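Local coordinates for mirolysin (Tannerella forsythia, PDB 6R7V), which cleaves peptide bonds as a zinc-dependent metallopeptidase of the pappalysin family and is made as a latent zymogen, at residues Leu213-Ser225 against Thr229-Tyr241. The protein carries 1 engineered substitution. Residues are numbered along the deposited sequence; the frame is centred on the assembly and turned at random.
Sequences LDLRHIWGDDGGS and TDNIADTPNQGGY. With CA (calcium ion), chain B; CA (calcium ion), chain C; ZN (zinc ion), chain D.
Trp219 and Tyr241 meet with the CB of Tyr241 over the face of the indole, 3.4 Å from the centroid of its six-membered ring. The tyrosine ring turns its edge to that face, the planes 71° apart. His217 CB covers the opposite face, so the indole is sandwiched. Beside it the extended Gln238 side chain, with CG anti to its backbone N (chi1 178°), crosses Ile218 at about a right angle. Its OE1 lies 3.5 Å from Ile218 CG2, and NE2 donates a nearly straight hydrogen bond to Gly240 O, which lies in the Gln238 amide plane. The main polar partner of this amide is Asp268, outside both segments. Ile218 also sends CD1 to Thr235 CB, at 3.8 Å. Further along, Asn231 OD1 sits over the guanidinium face of Arg216, 3.3 Å from CZ. The two flat groups are nearly perpendicular, and no hydrogen bond joins them. Two waters bridge the Arg216 backbone to Asp230.

One calcium ion ties both segments together, through Trp219 O, both carboxylate oxygens of Asp222, Ser225 O, Gln238 O, Gly239 O and one water. The second is held by Asp230 OD1, Ile232 O, Thr235 O and OG1, and four waters. Thr235 OG1 also donates to Asp230 OD2 at 2.7 Å.

His217 NE2 binds zinc at 2.0 Å, while its ND1 donates a hydrogen bond, in the imidazole plane, to the syn lone pair of Asp221 OD1. With His207, His211 and Cys6, this forms the cysteine-switch zinc site of a metzincin zymogen, followed by a loop that binds two calcium ions.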
loop_
_atom_site.group_PDB
_atom_site.type_symbol
_atom_site.label_atom_id
_atom_site.label_comp_id
_atom_site.label_asym_id
_atom_site.label_seq_id
_atom_site.Cartn_x
_atom_site.Cartn_y
_atom_site.Cartn_z
ATOM N N LEU A 213 2.332 -1.967 -4.684
ATOM C CA LEU A 213 2.046 -1.916 -6.098
ATOM C C LEU A 213 2.850 -0.803 -6.811
ATOM O O LEU A 213 2.473 -0.311 -7.886
ATOM C CB LEU A 213 0.543 -1.793 -6.353
ATOM C CG LEU A 213 -0.273 -3.019 -5.912
ATOM C CD1 LEU A 213 -1.746 -2.762 -6.065
ATOM C CD2 LEU A 213 0.170 -4.308 -6.682
ATOM N N ASP A 214 4.007 -0.475 -6.244
ATOM C CA ASP A 214 5.064 0.336 -6.864
ATOM C C ASP A 214 4.866 1.849 -6.785
ATOM O O ASP A 214 5.673 2.597 -7.378
ATOM C CB ASP A 214 5.289 -0.074 -8.354
ATOM C CG ASP A 214 6.735 -0.140 -8.751
ATOM O OD1 ASP A 214 7.571 -0.266 -7.863
ATOM O OD2 ASP A 214 7.023 -0.041 -9.969
ATOM N N LEU A 215 3.860 2.329 -6.067
ATOM C CA LEU A 215 3.687 3.781 -5.985
ATOM C C LEU A 215 4.560 4.393 -4.922
ATOM O O LEU A 215 4.802 3.774 -3.863
ATOM C CB LEU A 215 2.227 4.149 -5.682
ATOM C CG LEU A 215 1.187 3.650 -6.674
ATOM C CD1 LEU A 215 -0.177 4.199 -6.315
ATOM C CD2 LEU A 215 1.555 4.006 -8.124
ATOM N N ARG A 216 4.936 5.647 -5.161
ATOM C CA ARG A 216 5.734 6.441 -4.228
ATOM C C ARG A 216 4.914 7.567 -3.654
ATOM O O ARG A 216 3.931 8.036 -4.256
ATOM C CB ARG A 216 6.917 7.058 -4.969
ATOM C CG ARG A 216 7.873 6.029 -5.507
ATOM C CD ARG A 216 9.112 6.721 -5.974
ATOM N NE ARG A 216 9.964 5.822 -6.736
ATOM C CZ ARG A 216 11.180 6.148 -7.152
ATOM N NH1 ARG A 216 11.707 7.323 -6.826
ATOM N NH2 ARG A 216 11.884 5.302 -7.884
ATOM N N HIS A 217 5.408 8.127 -2.555
ATOM C CA HIS A 217 4.810 9.343 -2.008
ATOM C C HIS A 217 4.723 10.415 -3.065
ATOM O O HIS A 217 5.689 10.649 -3.804
ATOM C CB HIS A 217 5.629 9.833 -0.841
ATOM C CG HIS A 217 5.503 8.931 0.334
ATOM N ND1 HIS A 217 6.534 8.772 1.217
ATOM C CD2 HIS A 217 4.471 8.145 0.716
ATOM C CE1 HIS A 217 6.104 7.919 2.132
ATOM N NE2 HIS A 217 4.883 7.478 1.857
ATOM N N ILE A 218 3.561 11.075 -3.121
ATOM C CA ILE A 218 3.255 11.992 -4.218
ATOM C C ILE A 218 4.223 13.204 -4.275
ATOM O O ILE A 218 4.474 13.752 -5.348
ATOM C CB ILE A 218 1.788 12.441 -4.108
ATOM C CG1 ILE A 218 1.342 13.222 -5.342
ATOM C CG2 ILE A 218 1.524 13.237 -2.806
ATOM C CD1 ILE A 218 -0.180 13.331 -5.460
ATOM N N TRP A 219 4.760 13.607 -3.125
ATOM C CA TRP A 219 5.667 14.762 -3.092
ATOM C C TRP A 219 7.137 14.406 -3.397
ATOM O O TRP A 219 7.985 15.316 -3.428
ATOM C CB TRP A 219 5.570 15.501 -1.753
ATOM C CG TRP A 219 6.161 14.753 -0.614
ATOM C CD1 TRP A 219 7.425 14.867 -0.119
ATOM C CD2 TRP A 219 5.516 13.730 0.155
ATOM N NE1 TRP A 219 7.612 13.959 0.903
ATOM C CE2 TRP A 219 6.452 13.261 1.101
ATOM C CE3 TRP A 219 4.214 13.206 0.179
ATOM C CZ2 TRP A 219 6.147 12.257 2.030
ATOM C CZ3 TRP A 219 3.915 12.204 1.089
ATOM C CH2 TRP A 219 4.872 11.759 2.025
ATOM N N GLY A 220 7.449 13.134 -3.619
ATOM C CA GLY A 220 8.801 12.766 -4.037
ATOM C C GLY A 220 9.852 12.522 -2.973
ATOM O O GLY A 220 11.018 12.338 -3.318
ATOM N N ASP A 221 9.451 12.490 -1.689
ATOM C CA ASP A 221 10.324 12.180 -0.564
ATOM C C ASP A 221 11.602 13.001 -0.641
ATOM O O ASP A 221 12.698 12.458 -0.539
ATOM C CB ASP A 221 10.648 10.664 -0.570
ATOM C CG ASP A 221 9.458 9.814 -0.173
ATOM O OD1 ASP A 221 8.840 10.123 0.850
ATOM O OD2 ASP A 221 9.147 8.840 -0.906
ATOM N N ASP A 222 11.472 14.322 -0.843
ATOM C CA ASP A 222 12.642 15.145 -1.086
ATOM C C ASP A 222 12.765 16.302 -0.134
ATOM O O ASP A 222 13.443 17.294 -0.445
ATOM C CB ASP A 222 12.558 15.661 -2.528
ATOM C CG ASP A 222 11.238 16.338 -2.878
ATOM O OD1 ASP A 222 10.441 16.621 -1.956
ATOM O OD2 ASP A 222 10.992 16.563 -4.062
ATOM N N GLY A 223 12.090 16.209 0.995
ATOM C CA GLY A 223 12.206 17.226 2.036
ATOM C C GLY A 223 11.586 18.560 1.701
ATOM O O GLY A 223 11.970 19.573 2.270
ATOM N N GLY A 224 10.656 18.567 0.753
ATOM C CA GLY A 224 9.968 19.792 0.377
ATOM C C GLY A 224 10.396 20.438 -0.905
ATOM O O GLY A 224 9.797 21.447 -1.300
ATOM N N SER A 225 11.448 19.922 -1.548
ATOM C CA SER A 225 11.890 20.510 -2.796
ATOM C C SER A 225 10.978 20.102 -3.963
ATOM O O SER A 225 9.978 19.422 -3.746
ATOM C CB SER A 225 13.347 20.157 -3.104
ATOM O OG SER A 225 13.425 18.816 -3.558
ATOM N N THR A 229 10.556 13.029 -7.400
ATOM C CA THR A 229 9.400 12.703 -8.246
ATOM C C THR A 229 8.765 11.434 -7.784
ATOM O O THR A 229 9.442 10.608 -7.166
ATOM C CB THR A 229 9.859 12.545 -9.717
ATOM O OG1 THR A 229 8.721 12.257 -10.546
ATOM C CG2 THR A 229 10.932 11.459 -9.900
ATOM N N ASP A 230 7.465 11.265 -8.081
ATOM C CA ASP A 230 6.789 9.993 -7.825
ATOM C C ASP A 230 6.716 9.211 -9.137
ATOM O O ASP A 230 6.118 8.143 -9.176
ATOM C CB ASP A 230 5.404 10.191 -7.176
ATOM C CG ASP A 230 4.363 10.856 -8.044
ATOM O OD1 ASP A 230 4.744 11.495 -9.067
ATOM O OD2 ASP A 230 3.162 10.759 -7.702
ATOM N N ASN A 231 7.355 9.714 -10.219
ATOM C CA ASN A 231 7.383 9.078 -11.547
ATOM C C ASN A 231 5.995 8.968 -12.174
ATOM O O ASN A 231 5.811 8.178 -13.100
ATOM C CB ASN A 231 8.074 7.706 -11.539
ATOM C CG ASN A 231 9.489 7.782 -11.006
ATOM O OD1 ASN A 231 9.838 7.097 -10.051
ATOM N ND2 ASN A 231 10.313 8.645 -11.575
ATOM N N ILE A 232 5.025 9.781 -11.708
ATOM C CA ILE A 232 3.682 9.815 -12.278
ATOM C C ILE A 232 3.429 11.204 -12.871
ATOM O O ILE A 232 3.405 12.197 -12.135
ATOM C CB ILE A 232 2.608 9.432 -11.250
ATOM C CG1 ILE A 232 2.914 8.086 -10.518
ATOM C CG2 ILE A 232 1.234 9.400 -11.935
ATOM C CD1 ILE A 232 2.835 6.832 -11.354
ATOM N N ALA A 233 3.233 11.277 -14.210
ATOM C CA ALA A 233 3.051 12.581 -14.829
ATOM C C ALA A 233 1.741 13.295 -14.441
ATOM O O ALA A 233 1.729 14.534 -14.379
ATOM C CB ALA A 233 3.122 12.434 -16.349
ATOM N N ASP A 234 0.654 12.535 -14.127
ATOM C CA ASP A 234 -0.605 13.231 -13.860
ATOM C C ASP A 234 -0.799 13.570 -12.363
ATOM O O ASP A 234 -1.824 14.175 -12.012
ATOM C CB ASP A 234 -1.806 12.494 -14.437
ATOM C CG ASP A 234 -2.075 11.146 -13.839
ATOM O OD1 ASP A 234 -1.382 10.778 -12.866
ATOM O OD2 ASP A 234 -3.022 10.468 -14.308
ATOM N N THR A 235 0.212 13.292 -11.496
ATOM C CA THR A 235 0.173 13.807 -10.138
ATOM C C THR A 235 1.007 15.107 -10.180
ATOM O O THR A 235 2.207 15.064 -10.536
ATOM C CB THR A 235 0.675 12.801 -9.094
ATOM O OG1 THR A 235 1.952 12.334 -9.535
ATOM C CG2 THR A 235 -0.290 11.659 -8.894
ATOM N N PRO A 236 0.386 16.267 -9.862
ATOM C CA PRO A 236 1.145 17.539 -9.896
ATOM C C PRO A 236 2.413 17.487 -9.055
ATOM O O PRO A 236 2.388 16.920 -7.962
ATOM C CB PRO A 236 0.170 18.546 -9.294
ATOM C CG PRO A 236 -1.204 17.962 -9.555
ATOM C CD PRO A 236 -1.015 16.470 -9.425
ATOM N N ASN A 237 3.511 18.086 -9.555
ATOM C CA ASN A 237 4.758 18.205 -8.807
ATOM C C ASN A 237 4.444 18.884 -7.494
ATOM O O ASN A 237 3.714 19.881 -7.450
ATOM C CB ASN A 237 5.793 18.996 -9.593
ATOM C CG ASN A 237 7.196 18.922 -9.060
ATOM O OD1 ASN A 237 7.469 18.357 -8.005
ATOM N ND2 ASN A 237 8.128 19.505 -9.788
ATOM N N GLN A 238 4.935 18.333 -6.414
ATOM C CA GLN A 238 4.537 18.799 -5.097
ATOM C C GLN A 238 5.771 18.966 -4.220
ATOM O O GLN A 238 6.686 18.161 -4.323
ATOM C CB GLN A 238 3.550 17.747 -4.518
ATOM C CG GLN A 238 3.029 18.016 -3.105
ATOM C CD GLN A 238 1.952 17.044 -2.681
ATOM O OE1 GLN A 238 1.102 16.624 -3.463
ATOM N NE2 GLN A 238 1.971 16.655 -1.434
ATOM N N GLY A 239 5.796 20.002 -3.376
ATOM C CA GLY A 239 6.941 20.265 -2.488
ATOM C C GLY A 239 7.096 19.186 -1.432
ATOM O O GLY A 239 7.826 18.212 -1.628
ATOM N N GLY A 240 6.406 19.379 -0.320
ATOM C CA GLY A 240 6.430 18.448 0.793
ATOM C C GLY A 240 5.105 17.744 0.976
ATOM O O GLY A 240 4.173 17.908 0.163
ATOM N N TYR A 241 5.016 16.912 1.981
ATOM C CA TYR A 241 3.781 16.214 2.252
ATOM C C TYR A 241 2.749 17.157 2.815
ATOM O O TYR A 241 3.072 18.226 3.351
ATOM C CB TYR A 241 3.999 15.035 3.234
ATOM C CG TYR A 241 4.579 15.422 4.589
ATOM C CD1 TYR A 241 5.923 15.191 4.891
ATOM C CD2 TYR A 241 3.782 16.001 5.575
ATOM C CE1 TYR A 241 6.462 15.559 6.124
ATOM C CE2 TYR A 241 4.314 16.387 6.804
ATOM C CZ TYR A 241 5.662 16.184 7.065
ATOM O OH TYR A 241 6.200 16.533 8.289
HETATM CA CA CA B . 8.848 17.424 -3.626
HETATM CA CA CA C . 4.076 13.493 -10.222
HETATM ZN ZN ZN D . 3.924 5.808 2.485
HETATM O O HOH W 1 2.375 8.377 -6.610
HETATM O O HOH W 2 4.323 6.662 -7.755
HETATM O O HOH W 3 11.052 9.189 -4.653
HETATM O O HOH W 4 3.577 14.412 -7.976
HETATM O O HOH W 5 6.248 15.567 -6.588
HETATM O O HOH W 6 6.150 12.732 -11.498
HETATM O O HOH W 7 6.253 14.198 -9.075
HETATM O O HOH W 8 8.802 17.110 -5.983
HETATM O O HOH W 9 4.840 15.297 -11.547
#